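Local coordinates for glycosyl hydrolases family 2, sugar binding domain protein (PDB 6D1P) that probably acts as a beta-glucuronidase of glycoside hydrolase family 2, hydrolysing O-glycosidic bonds of glucuronide substrates in the gut bacterium Bacteroides uniformis, at residues Ala211-Lys216 / Lys271-Trp276; Gly220-Asp225 / Leu243-Pro248; Ala735-Glu740 / Leu746-Phe751. All coordinates share one frame; numbering follows the deposited sequence.

In the fold
The two earlier contacts lie in the domain spanned by strands 203-213 to 295-303. From the N terminus, strand 203-213 enters contact 1 at residues 211-216, and the chain turns back into strand 219-229, which opens contact 2. Contact 2 closes first, when strand 240-246 packs across from 220-225. Contact 1 closes later at 271-276, so its loop encloses that of contact 2. The two are 12 Å apart between centres and meet through T212 N and S221 O, 2.8 Å apart. After the barrel domain, contact 3 closes a short loop at 735-751, joining two C-terminal sheets; its centre is about 60 Å from that of contact 1 and 63 Å from that of contact 2.

Contact 1: residues Ala211-Lys216 / Lys271-Trp276; sequences ATTDEK and KRPQLW
P273 and L275 are the residues of 271-276 that reach T213 of the edge strand 203-213. Just before them, where strand 263-271 gives way to loop, the backbone of R272 is still hydrogen-bonded to that of K218, so the chain leaves the sheet beside the turn that joins strands 203-213 and 219-229. P273 then brings CG of its ring to 4.0 Å from OG1 of T213. The two side chains run alongside one another, pointing opposite ways; their CA atoms are 8.1 Å apart. The threonine rotamer decides what each branch meets: with chi1 at -169°, OG1 lies opposite the backbone N, while CG2 sits between N and the carbonyl carbon. L275 follows two residues after the proline, its CB leaving the backbone obliquely to the strand, but its branched end swings nearer and sets CD2 4.2 Å from CG2 of T213. W276 turns to another part of the protein, giving NE1 to the carbonyl oxygen of D377 in helix 370-379. The loop, on its way to strand 284-292 of the same domain, thus also touches the barrel domain. No hydrogen bond passes between 211-216 and 271-276. The OG1 hydroxyl of T213 is instead spent on the carbonyl oxygen of Q219, across the turn, so what it offers P273 is van der Waals contact alone. The chemistry is thus that of a threonine divided between two neighbours: its polar atom is satisfied within the hairpin, and its methyl takes the leucine.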
ATOM      1  N   ALA A 211     -41.972 -12.802  21.519  1.00 36.49           N
ATOM      2  CA  ALA A 211     -43.294 -12.241  21.691  1.00 36.04           C
ATOM      3  C   ALA A 211     -44.149 -12.669  20.508  1.00 41.49           C
ATOM      4  O   ALA A 211     -43.742 -12.506  19.353  1.00 41.52           O
ATOM      5  CB  ALA A 211     -43.231 -10.717  21.791  1.00 33.18           C
ATOM      6  N   THR A 212     -45.327 -13.216  20.802  1.00 42.25           N
ATOM      7  CA  THR A 212     -46.256 -13.711  19.798  1.00 41.82           C
ATOM      8  C   THR A 212     -47.620 -13.065  20.017  1.00 42.53           C
ATOM      9  O   THR A 212     -48.052 -12.868  21.160  1.00 40.10           O
ATOM     10  CB  THR A 212     -46.351 -15.249  19.862  1.00 38.36           C
ATOM     11  OG1 THR A 212     -46.798 -15.643  21.163  1.00 48.37           O
ATOM     12  CG2 THR A 212     -44.986 -15.869  19.655  1.00 34.55           C
ATOM     13  N   THR A 213     -48.286 -12.710  18.920  1.00 36.12           N
ATOM     14  CA  THR A 213     -49.598 -12.094  19.003  1.00 41.73           C
ATOM     15  C   THR A 213     -50.409 -12.497  17.781  1.00 44.58           C
ATOM     16  O   THR A 213     -49.863 -12.802  16.716  1.00 41.43           O
ATOM     17  CB  THR A 213     -49.505 -10.563  19.108  1.00 37.68           C
ATOM     18  OG1 THR A 213     -50.793 -10.018  19.435  1.00 48.58           O
ATOM     19  CG2 THR A 213     -49.051  -9.969  17.789  1.00 36.61           C
ATOM     20  N   ASP A 214     -51.723 -12.497  17.942  1.00 34.29           N
ATOM     21  CA  ASP A 214     -52.577 -12.825  16.819  1.00 38.82           C
ATOM     22  C   ASP A 214     -52.699 -11.623  15.887  1.00 37.91           C
ATOM     23  O   ASP A 214     -52.365 -10.489  16.236  1.00 40.53           O
ATOM     24  CB  ASP A 214     -53.954 -13.240  17.306  1.00 39.98           C
ATOM     25  CG  ASP A 214     -54.633 -12.127  18.040  1.00 42.99           C
ATOM     26  OD1 ASP A 214     -54.383 -11.983  19.258  1.00 45.80           O
ATOM     27  OD2 ASP A 214     -55.347 -11.345  17.374  1.00 45.73           O
ATOM     28  N   GLU A 215     -53.235 -11.874  14.698  1.00 37.37           N
ATOM     29  CA  GLU A 215     -53.288 -10.862  13.653  1.00 32.66           C
ATOM     30  C   GLU A 215     -54.243  -9.706  13.955  1.00 46.25           C
ATOM     31  O   GLU A 215     -54.395  -8.818  13.103  1.00 43.95           O
ATOM     32  CB  GLU A 215     -53.689 -11.509  12.334  1.00 36.28           C
ATOM     33  CG  GLU A 215     -55.128 -11.982  12.312  1.00 41.93           C
ATOM     34  CD  GLU A 215     -55.613 -12.251  10.914  1.00 44.95           C
ATOM     35  OE1 GLU A 215     -55.031 -13.111  10.222  1.00 45.35           O
ATOM     36  OE2 GLU A 215     -56.574 -11.583  10.497  1.00 56.95           O
ATOM     37  N   LYS A 216     -54.920  -9.690  15.104  1.00 45.55           N
ATOM     38  CA  LYS A 216     -55.735  -8.543  15.476  1.00 43.64           C
ATOM     39  C   LYS A 216     -55.400  -8.067  16.878  1.00 44.71           C
ATOM     40  O   LYS A 216     -56.071  -7.168  17.399  1.00 39.65           O
ATOM     41  CB  LYS A 216     -57.227  -8.865  15.337  1.00 51.79           C
ATOM     42  CG  LYS A 216     -57.760  -8.517  13.945  1.00 54.90           C
ATOM     43  CD  LYS A 216     -59.111  -9.138  13.657  1.00 52.17           C
ATOM     44  CE  LYS A 216     -59.017 -10.651  13.664  1.00 56.79           C
ATOM     45  NZ  LYS A 216     -60.339 -11.301  13.397  1.00 65.05           N
ATOM     46  N   LYS A 271     -52.808  -9.287  27.618  1.00 52.82           N
ATOM     47  CA  LYS A 271     -54.016  -8.947  26.879  1.00 50.60           C
ATOM     48  C   LYS A 271     -53.809  -7.661  26.083  1.00 49.27           C
ATOM     49  O   LYS A 271     -53.063  -6.774  26.497  1.00 50.67           O
ATOM     50  CB  LYS A 271     -55.203  -8.788  27.841  1.00 57.18           C
ATOM     51  CG  LYS A 271     -56.095 -10.046  28.045  1.00 62.14           C
ATOM     52  CD  LYS A 271     -55.331 -11.395  28.107  1.00 61.41           C
ATOM     53  CE  LYS A 271     -54.401 -11.541  29.334  1.00 55.54           C
ATOM     54  NZ  LYS A 271     -53.632 -12.831  29.312  1.00 49.78           N
ATOM     55  N   ARG A 272     -54.505  -7.567  24.934  1.00 49.11           N
ATOM     56  CA  ARG A 272     -54.352  -6.581  23.855  1.00 51.96           C
ATOM     57  C   ARG A 272     -53.052  -5.781  23.925  1.00 52.85           C
ATOM     58  O   ARG A 272     -53.091  -4.553  24.109  1.00 48.87           O
ATOM     59  CB  ARG A 272     -55.548  -5.615  23.816  1.00 52.15           C
ATOM     60  CG  ARG A 272     -56.605  -5.976  22.748  1.00 58.97           C
ATOM     61  CD  ARG A 272     -57.491  -4.788  22.297  1.00 65.18           C
ATOM     62  NE  ARG A 272     -56.953  -4.089  21.121  1.00 74.57           N
ATOM     63  CZ  ARG A 272     -57.495  -3.000  20.567  1.00 73.57           C
ATOM     64  NH1 ARG A 272     -58.606  -2.462  21.072  1.00 68.08           N
ATOM     65  NH2 ARG A 272     -56.924  -2.449  19.499  1.00 62.76           N
ATOM     66  N   PRO A 273     -51.893  -6.434  23.748  1.00 47.19           N
ATOM     67  CA  PRO A 273     -50.607  -5.718  23.830  1.00 48.30           C
ATOM     68  C   PRO A 273     -50.493  -4.562  22.844  1.00 41.30           C
ATOM     69  O   PRO A 273     -51.094  -4.561  21.769  1.00 42.62           O
ATOM     70  CB  PRO A 273     -49.568  -6.809  23.512  1.00 41.71           C
ATOM     71  CG  PRO A 273     -50.354  -7.935  22.863  1.00 48.64           C
ATOM     72  CD  PRO A 273     -51.704  -7.877  23.518  1.00 46.07           C
ATOM     73  N   GLN A 274     -49.716  -3.556  23.234  1.00 45.41           N
ATOM     74  CA  GLN A 274     -49.329  -2.521  22.284  1.00 45.56           C
ATOM     75  C   GLN A 274     -48.554  -3.153  21.137  1.00 38.99           C
ATOM     76  O   GLN A 274     -47.597  -3.894  21.359  1.00 34.45           O
ATOM     77  CB  GLN A 274     -48.470  -1.461  22.969  1.00 43.99           C
ATOM     78  CG  GLN A 274     -49.224  -0.517  23.872  1.00 51.85           C
ATOM     79  CD  GLN A 274     -48.609   0.872  23.879  1.00 53.73           C
ATOM     80  OE1 GLN A 274     -48.042   1.309  24.888  1.00 49.24           O
ATOM     81  NE2 GLN A 274     -48.717   1.576  22.746  1.00 45.50           N
ATOM     82  N   LEU A 275     -48.964  -2.861  19.914  1.00 39.00           N
ATOM     83  CA  LEU A 275     -48.377  -3.501  18.748  1.00 37.41           C
ATOM     84  C   LEU A 275     -47.207  -2.688  18.198  1.00 39.15           C
ATOM     85  O   LEU A 275     -47.310  -1.463  18.040  1.00 35.01           O
ATOM     86  CB  LEU A 275     -49.439  -3.691  17.671  1.00 33.90           C
ATOM     87  CG  LEU A 275     -50.597  -4.600  18.089  1.00 39.41           C
ATOM     88  CD1 LEU A 275     -51.572  -4.749  16.934  1.00 40.52           C
ATOM     89  CD2 LEU A 275     -50.090  -5.953  18.541  1.00 37.63           C
ATOM     90  N   TRP A 276     -46.098  -3.372  17.894  1.00 36.23           N
ATOM     91  CA  TRP A 276     -45.005  -2.745  17.156  1.00 35.90           C
ATOM     92  C   TRP A 276     -45.312  -2.741  15.663  1.00 32.23           C
ATOM     93  O   TRP A 276     -45.708  -3.759  15.095  1.00 34.14           O
ATOM     94  CB  TRP A 276     -43.686  -3.473  17.411  1.00 36.99           C
ATOM     95  CG  TRP A 276     -42.464  -2.782  16.819  1.00 34.01           C
ATOM     96  CD1 TRP A 276     -41.590  -1.969  17.480  1.00 32.39           C
ATOM     97  CD2 TRP A 276     -41.992  -2.852  15.459  1.00 33.88           C
ATOM     98  NE1 TRP A 276     -40.606  -1.526  16.623  1.00 33.48           N
ATOM     99  CE2 TRP A 276     -40.826  -2.054  15.379  1.00 30.94           C
ATOM    100  CE3 TRP A 276     -42.433  -3.520  14.307  1.00 31.57           C
ATOM    101  CZ2 TRP A 276     -40.100  -1.904  14.198  1.00 30.88           C
ATOM    102  CZ3 TRP A 276     -41.714  -3.369  13.133  1.00 33.93           C
ATOM    103  CH2 TRP A 276     -40.553  -2.567  13.086  1.00 33.16           C
TER

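Contact 2: residues Gly220-Asp225 / Leu243-Pro248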
ATOM      1  N   GLY A 220     -51.364 -11.647  23.773  1.00 45.53           N
ATOM      2  CA  GLY A 220     -49.944 -11.715  23.538  1.00 42.93           C
ATOM      3  C   GLY A 220     -49.333 -12.753  24.446  1.00 44.57           C
ATOM      4  O   GLY A 220     -49.802 -12.997  25.561  1.00 46.39           O
ATOM      5  N   SER A 221     -48.277 -13.368  23.950  1.00 44.45           N
ATOM      6  CA  SER A 221     -47.521 -14.334  24.719  1.00 45.86           C
ATOM      7  C   SER A 221     -46.045 -13.964  24.654  1.00 46.05           C
ATOM      8  O   SER A 221     -45.561 -13.507  23.616  1.00 44.36           O
ATOM      9  CB  SER A 221     -47.761 -15.738  24.183  1.00 44.64           C
ATOM     10  OG  SER A 221     -47.596 -16.676  25.222  1.00 56.37           O
ATOM     11  N   ILE A 222     -45.339 -14.142  25.768  1.00 45.66           N
ATOM     12  CA  ILE A 222     -43.911 -13.865  25.861  1.00 41.78           C
ATOM     13  C   ILE A 222     -43.250 -15.132  26.368  1.00 43.41           C
ATOM     14  O   ILE A 222     -43.301 -15.424  27.564  1.00 48.78           O
ATOM     15  CB  ILE A 222     -43.591 -12.688  26.787  1.00 47.10           C
ATOM     16  CG1 ILE A 222     -44.445 -11.468  26.444  1.00 43.60           C
ATOM     17  CG2 ILE A 222     -42.100 -12.341  26.707  1.00 46.31           C
ATOM     18  CD1 ILE A 222     -44.323 -10.340  27.454  1.00 43.08           C
ATOM     19  N   SER A 223     -42.607 -15.876  25.482  1.00 44.09           N
ATOM     20  CA  SER A 223     -41.759 -16.977  25.906  1.00 42.96           C
ATOM     21  C   SER A 223     -40.334 -16.456  26.053  1.00 44.10           C
ATOM     22  O   SER A 223     -39.827 -15.767  25.164  1.00 44.12           O
ATOM     23  CB  SER A 223     -41.834 -18.131  24.908  1.00 39.53           C
ATOM     24  OG  SER A 223     -40.813 -19.077  25.160  1.00 52.88           O
ATOM     25  N   ILE A 224     -39.701 -16.755  27.184  1.00 44.63           N
ATOM     26  CA  ILE A 224     -38.373 -16.239  27.496  1.00 47.96           C
ATOM     27  C   ILE A 224     -37.476 -17.398  27.903  1.00 49.44           C
ATOM     28  O   ILE A 224     -37.760 -18.092  28.886  1.00 49.82           O
ATOM     29  CB  ILE A 224     -38.414 -15.176  28.603  1.00 44.19           C
ATOM     30  CG1 ILE A 224     -39.177 -13.958  28.112  1.00 43.93           C
ATOM     31  CG2 ILE A 224     -37.020 -14.763  28.997  1.00 43.47           C
ATOM     32  CD1 ILE A 224     -39.131 -12.812  29.073  1.00 52.65           C
ATOM     33  N   ASP A 225     -36.384 -17.589  27.163  1.00 47.31           N
ATOM     34  CA  ASP A 225     -35.394 -18.621  27.444  1.00 47.19           C
ATOM     35  C   ASP A 225     -34.082 -17.962  27.835  1.00 48.14           C
ATOM     36  O   ASP A 225     -33.593 -17.076  27.125  1.00 43.90           O
ATOM     37  CB  ASP A 225     -35.184 -19.530  26.234  1.00 50.94           C
ATOM     38  CG  ASP A 225     -36.480 -20.132  25.733  1.00 54.06           C
ATOM     39  OD1 ASP A 225     -37.293 -20.566  26.578  1.00 57.91           O
ATOM     40  OD2 ASP A 225     -36.693 -20.158  24.499  1.00 56.48           O
ATOM     41  N   LEU A 243     -36.623 -11.208  37.021  1.00 50.88           N
ATOM     42  CA  LEU A 243     -37.042 -11.036  35.630  1.00 49.88           C
ATOM     43  C   LEU A 243     -38.278 -10.142  35.620  1.00 51.60           C
ATOM     44  O   LEU A 243     -39.323 -10.545  36.142  1.00 54.86           O
ATOM     45  CB  LEU A 243     -37.350 -12.388  35.007  1.00 49.03           C
ATOM     46  CG  LEU A 243     -37.323 -12.484  33.489  1.00 49.27           C
ATOM     47  CD1 LEU A 243     -35.881 -12.495  33.044  1.00 50.32           C
ATOM     48  CD2 LEU A 243     -38.035 -13.725  33.033  1.00 51.71           C
ATOM     49  N   ARG A 244     -38.174  -8.949  35.025  1.00 47.38           N
ATOM     50  CA  ARG A 244     -39.295  -8.015  34.969  1.00 46.30           C
ATOM     51  C   ARG A 244     -39.533  -7.542  33.541  1.00 46.66           C
ATOM     52  O   ARG A 244     -38.583  -7.298  32.793  1.00 53.91           O
ATOM     53  CB  ARG A 244     -39.054  -6.806  35.870  1.00 48.81           C
ATOM     54  CG  ARG A 244     -38.911  -7.137  37.339  1.00 52.15           C
ATOM     55  CD  ARG A 244     -38.742  -5.865  38.169  1.00 62.60           C
ATOM     56  NE  ARG A 244     -37.509  -5.904  38.955  1.00 71.49           N
ATOM     57  CZ  ARG A 244     -37.408  -6.459  40.160  1.00 69.50           C
ATOM     58  NH1 ARG A 244     -38.477  -7.018  40.718  1.00 67.84           N
ATOM     59  NH2 ARG A 244     -36.244  -6.458  40.807  1.00 66.58           N
ATOM     60  N   VAL A 245     -40.803  -7.393  33.174  1.00 41.35           N
ATOM     61  CA  VAL A 245     -41.199  -6.950  31.841  1.00 43.83           C
ATOM     62  C   VAL A 245     -41.939  -5.628  31.965  1.00 49.29           C
ATOM     63  O   VAL A 245     -42.992  -5.563  32.609  1.00 54.02           O
ATOM     64  CB  VAL A 245     -42.077  -7.985  31.127  1.00 39.56           C
ATOM     65  CG1 VAL A 245     -42.628  -7.392  29.852  1.00 39.83           C
ATOM     66  CG2 VAL A 245     -41.271  -9.224  30.817  1.00 45.78           C
ATOM     67  N   PHE A 246     -41.413  -4.587  31.317  1.00 47.26           N
ATOM     68  CA  PHE A 246     -41.973  -3.243  31.385  1.00 47.33           C
ATOM     69  C   PHE A 246     -42.661  -2.865  30.082  1.00 44.45           C
ATOM     70  O   PHE A 246     -42.181  -3.199  28.998  1.00 45.14           O
ATOM     71  CB  PHE A 246     -40.888  -2.218  31.698  1.00 46.66           C
ATOM     72  CG  PHE A 246     -40.187  -2.463  32.998  1.00 50.83           C
ATOM     73  CD1 PHE A 246     -40.678  -1.917  34.177  1.00 47.90           C
ATOM     74  CD2 PHE A 246     -39.039  -3.242  33.046  1.00 47.59           C
ATOM     75  CE1 PHE A 246     -40.031  -2.142  35.379  1.00 47.66           C
ATOM     76  CE2 PHE A 246     -38.391  -3.475  34.242  1.00 49.37           C
ATOM     77  CZ  PHE A 246     -38.884  -2.922  35.414  1.00 51.68           C
ATOM     78  N   SER A 247     -43.775  -2.143  30.200  1.00 48.69           N
ATOM     79  CA  SER A 247     -44.543  -1.691  29.048  1.00 47.20           C
ATOM     80  C   SER A 247     -43.762  -0.632  28.278  1.00 45.50           C
ATOM     81  O   SER A 247     -42.750  -0.121  28.757  1.00 45.84           O
ATOM     82  CB  SER A 247     -45.884  -1.123  29.500  1.00 48.11           C
ATOM     83  OG  SER A 247     -45.716   0.184  30.028  1.00 50.36           O
ATOM     84  N   PRO A 248     -44.213  -0.277  27.061  1.00 45.46           N
ATOM     85  CA  PRO A 248     -43.583   0.843  26.340  1.00 47.48           C
ATOM     86  C   PRO A 248     -43.714   2.180  27.058  1.00 54.60           C
ATOM     87  O   PRO A 248     -43.254   3.211  26.551  1.00 54.27           O
ATOM     88  CB  PRO A 248     -44.316   0.863  24.990  1.00 44.80           C
ATOM     89  CG  PRO A 248     -45.399  -0.168  25.081  1.00 46.53           C
ATOM     90  CD  PRO A 248     -45.051  -1.105  26.177  1.00 45.87           C
TER
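In I222, chi1 of -50° sets CG1 opposite the carbonyl carbon and an extended chi2 carries CD1 straight on toward V245, whose CG1 is held opposite its own backbone N (chi1 171°). The methyls meet alongside, CD1 of I222 4.2 Å from CG1 of V245, the two side chains passing with their ends pointing opposite ways. Two residues along each strand, the pattern repeats with different shapes. I224 is again extended, whereas in L243 chi2 of 76° turns CD1 aside and leaves CD2 extended, 4.2 Å from CD1 of I224. In both pairs the isoleucine end atom makes the approach. The strands run in roughly opposite senses, I222 facing V245 and I224 facing L243, with CA atoms 9.5 Å apart in the first pair and 9.7 Å in the second. That spacing is filled by side chains, and no hydrogen bond links the segments. S221, S223 and D225 alternate with the isoleucines and point from the other face of the strand, where OD1 of D225 is hydrogen-bonded to S265 OG. Around the methyls the layer is completed by F303, which touches both I222 and V245, by V253 against V245, and by C286 and A288 from strand 284-292 against I224 and L243. All four touching residues are buried. Two antiparallel sheets, strands 203-213, 219-229 and 263-271 against strands 252-259, 240-246, 284-292 and 295-303, thus close face to face on an apolar interior, the arrangement of the immunoglobulin-like beta-sandwich that precedes the barrel in family 2 glycoside hydrolases.

Contact 3: residues Ala735-Glu740 / Leu746-Phe751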
ATOM      1  N   ALA A 735     -14.723  24.032 -12.084  1.00 29.38           N
ATOM      2  CA  ALA A 735     -14.246  23.981 -13.458  1.00 29.00           C
ATOM      3  C   ALA A 735     -15.443  24.011 -14.401  1.00 29.35           C
ATOM      4  O   ALA A 735     -16.440  23.327 -14.173  1.00 34.15           O
ATOM      5  CB  ALA A 735     -13.405  22.726 -13.717  1.00 24.67           C
ATOM      6  N   GLU A 736     -15.333  24.798 -15.461  1.00 29.41           N
ATOM      7  CA  GLU A 736     -16.386  24.959 -16.448  1.00 31.94           C
ATOM      8  C   GLU A 736     -15.820  24.622 -17.816  1.00 33.95           C
ATOM      9  O   GLU A 736     -14.785  25.167 -18.206  1.00 34.23           O
ATOM     10  CB  GLU A 736     -16.929  26.400 -16.433  1.00 34.92           C
ATOM     11  CG  GLU A 736     -18.256  26.586 -17.169  1.00 34.92           C
ATOM     12  CD  GLU A 736     -18.682  28.045 -17.242  1.00 39.46           C
ATOM     13  OE1 GLU A 736     -17.861  28.885 -17.667  1.00 40.36           O
ATOM     14  OE2 GLU A 736     -19.830  28.359 -16.852  1.00 41.91           O
ATOM     15  N   LEU A 737     -16.476  23.718 -18.536  1.00 32.07           N
ATOM     16  CA  LEU A 737     -16.117  23.457 -19.920  1.00 31.56           C
ATOM     17  C   LEU A 737     -16.899  24.425 -20.802  1.00 35.08           C
ATOM     18  O   LEU A 737     -18.128  24.518 -20.681  1.00 38.09           O
ATOM     19  CB  LEU A 737     -16.430  22.006 -20.287  1.00 30.93           C
ATOM     20  CG  LEU A 737     -15.657  20.981 -19.451  1.00 33.00           C
ATOM     21  CD1 LEU A 737     -16.122  19.565 -19.689  1.00 27.39           C
ATOM     22  CD2 LEU A 737     -14.163  21.093 -19.749  1.00 28.58           C
ATOM     23  N   ILE A 738     -16.195  25.171 -21.659  1.00 33.37           N
ATOM     24  CA  ILE A 738     -16.838  26.120 -22.564  1.00 35.90           C
ATOM     25  C   ILE A 738     -16.387  25.829 -23.990  1.00 38.33           C
ATOM     26  O   ILE A 738     -15.361  25.193 -24.218  1.00 40.38           O
ATOM     27  CB  ILE A 738     -16.542  27.600 -22.215  1.00 35.43           C
ATOM     28  CG1 ILE A 738     -15.060  27.898 -22.453  1.00 41.79           C
ATOM     29  CG2 ILE A 738     -16.966  27.916 -20.792  1.00 32.81           C
ATOM     30  CD1 ILE A 738     -14.736  29.367 -22.447  1.00 40.44           C
ATOM     31  N   ASP A 739     -17.182  26.290 -24.960  1.00 39.11           N
ATOM     32  CA  ASP A 739     -16.843  26.119 -26.366  1.00 37.74           C
ATOM     33  C   ASP A 739     -15.927  27.250 -26.831  1.00 37.90           C
ATOM     34  O   ASP A 739     -15.569  28.150 -26.073  1.00 37.94           O
ATOM     35  CB  ASP A 739     -18.099  26.015 -27.256  1.00 40.04           C
ATOM     36  CG  ASP A 739     -18.982  27.312 -27.274  1.00 40.46           C
ATOM     37  OD1 ASP A 739     -18.574  28.406 -26.803  1.00 34.86           O
ATOM     38  OD2 ASP A 739     -20.162  27.214 -27.717  1.00 47.19           O
ATOM     39  N   GLU A 740     -15.608  27.241 -28.119  1.00 40.16           N
ATOM     40  CA  GLU A 740     -14.682  28.229 -28.652  1.00 45.15           C
ATOM     41  C   GLU A 740     -15.287  29.632 -28.768  1.00 43.28           C
ATOM     42  O   GLU A 740     -14.587  30.552 -29.205  1.00 42.16           O
ATOM     43  CB  GLU A 740     -14.163  27.785 -30.022  1.00 43.63           C
ATOM     44  CG  GLU A 740     -15.282  27.530 -31.049  1.00 49.81           C
ATOM     45  CD  GLU A 740     -14.813  27.518 -32.486  1.00 53.20           C
ATOM     46  OE1 GLU A 740     -14.092  28.467 -32.862  1.00 61.49           O
ATOM     47  OE2 GLU A 740     -15.169  26.578 -33.239  1.00 54.55           O
ATOM     48  N   LEU A 746     -23.353  22.388 -22.040  1.00 34.56           N
ATOM     49  CA  LEU A 746     -24.279  21.965 -21.000  1.00 26.40           C
ATOM     50  C   LEU A 746     -24.566  20.470 -21.020  1.00 29.26           C
ATOM     51  O   LEU A 746     -25.264  19.971 -20.128  1.00 28.92           O
ATOM     52  CB  LEU A 746     -25.579  22.765 -21.114  1.00 33.14           C
ATOM     53  CG  LEU A 746     -25.472  24.224 -20.656  1.00 35.88           C
ATOM     54  CD1 LEU A 746     -26.714  25.036 -21.039  1.00 37.25           C
ATOM     55  CD2 LEU A 746     -25.251  24.282 -19.148  1.00 31.99           C
ATOM     56  N   ASP A 747     -24.045  19.734 -21.999  1.00 28.47           N
ATOM     57  CA  ASP A 747     -24.166  18.283 -21.996  1.00 31.86           C
ATOM     58  C   ASP A 747     -22.794  17.616 -21.988  1.00 30.74           C
ATOM     59  O   ASP A 747     -22.675  16.443 -22.369  1.00 30.59           O
ATOM     60  CB  ASP A 747     -25.002  17.812 -23.190  1.00 28.78           C
ATOM     61  CG  ASP A 747     -24.347  18.142 -24.514  1.00 35.13           C
ATOM     62  OD1 ASP A 747     -24.797  17.633 -25.559  1.00 39.34           O
ATOM     63  OD2 ASP A 747     -23.360  18.909 -24.503  1.00 34.09           O
ATOM     64  N   ALA A 748     -21.757  18.343 -21.561  1.00 28.76           N
ATOM     65  CA  ALA A 748     -20.407  17.785 -21.497  1.00 32.20           C
ATOM     66  C   ALA A 748     -20.274  16.849 -20.299  1.00 25.56           C
ATOM     67  O   ALA A 748     -20.700  17.187 -19.192  1.00 27.43           O
ATOM     68  CB  ALA A 748     -19.369  18.907 -21.414  1.00 28.36           C
ATOM     69  N   CYS A 749     -19.677  15.673 -20.525  1.00 25.76           N
ATOM     70  CA  CYS A 749     -19.466  14.666 -19.488  1.00 26.30           C
ATOM     71  C   CYS A 749     -17.998  14.271 -19.270  1.00 28.30           C
ATOM     72  O   CYS A 749     -17.739  13.340 -18.494  1.00 24.77           O
ATOM     73  CB  CYS A 749     -20.265  13.391 -19.816  1.00 23.00           C
ATOM     74  SG  CYS A 749     -22.039  13.650 -20.037  1.00 34.91           S
ATOM     75  N   GLN A 750     -17.042  14.918 -19.947  1.00 28.89           N
ATOM     76  CA  GLN A 750     -15.622  14.593 -19.780  1.00 28.24           C
ATOM     77  C   GLN A 750     -15.246  14.475 -18.311  1.00 24.46           C
ATOM     78  O   GLN A 750     -15.657  15.288 -17.473  1.00 24.74           O
ATOM     79  CB  GLN A 750     -14.725  15.673 -20.408  1.00 29.42           C
ATOM     80  CG  GLN A 750     -14.685  15.727 -21.934  1.00 34.45           C
ATOM     81  CD  GLN A 750     -15.925  16.370 -22.548  1.00 38.42           C
ATOM     82  OE1 GLN A 750     -16.853  16.805 -21.839  1.00 32.92           O
ATOM     83  NE2 GLN A 750     -15.956  16.415 -23.877  1.00 39.56           N
ATOM     84  N   PHE A 751     -14.448  13.458 -18.012  1.00 21.92           N
ATOM     85  CA  PHE A 751     -13.700  13.430 -16.763  1.00 25.05           C
ATOM     86  C   PHE A 751     -12.822  14.666 -16.642  1.00 26.08           C
ATOM     87  O   PHE A 751     -12.150  15.076 -17.596  1.00 26.45           O
ATOM     88  CB  PHE A 751     -12.827  12.172 -16.676  1.00 24.08           C
ATOM     89  CG  PHE A 751     -13.544  10.990 -16.112  1.00 24.53           C
ATOM     90  CD1 PHE A 751     -13.912  10.968 -14.775  1.00 25.02           C
ATOM     91  CD2 PHE A 751     -13.879   9.906 -16.920  1.00 20.25           C
ATOM     92  CE1 PHE A 751     -14.606   9.875 -14.236  1.00 22.85           C
ATOM     93  CE2 PHE A 751     -14.539   8.818 -16.394  1.00 20.92           C
ATOM     94  CZ  PHE A 751     -14.911   8.798 -15.046  1.00 23.00           C
TER
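Strand 730-738 runs close to residues 746-751, with the CA atoms of L737 and A748 7.3 Å apart. One methyl bears the contact. In L737, CG lies opposite the carbonyl carbon (chi1 -61°) and the chain runs on extended, so CD1 is pushed out to the loop. There it rests 3.7 Å from CB of A748 and 3.6 Å from OE1 of Q750, while CB of Q750 stands 4.2 Å from the same CD1. The glutamine is bent at chi2 (77°), which brings OE1 to CD1 of L737, and the two side chains lie at a slant to one another. A748 and Q750 both send their CB atoms toward the strand, whereas C749 between them points away, onto R521. The backbone of L737 is hydrogen-bonded to C745 and G780, and its side chain also packs on I719 of the neighbouring strand 718-723. Within the connection, OD1 of D739 accepts from the backbone N of N741 and of I743, and E736 forms a salt bridge with R744. The loop crosses from the sheet of strands 718-723, 730-738 and 781-787 to that of strands 774-776, 751-756, 793-799 and 807-811, and L737 packs against this crossover connection, consistent with a C-terminal beta-sandwich. Contact between the two segments is therefore van der Waals in kind: a buried leucine methyl seats against an alanine methyl and the oxygen end of an amide. No hydrogen bond links the two segments; those of L737 are made by its backbone to other residues.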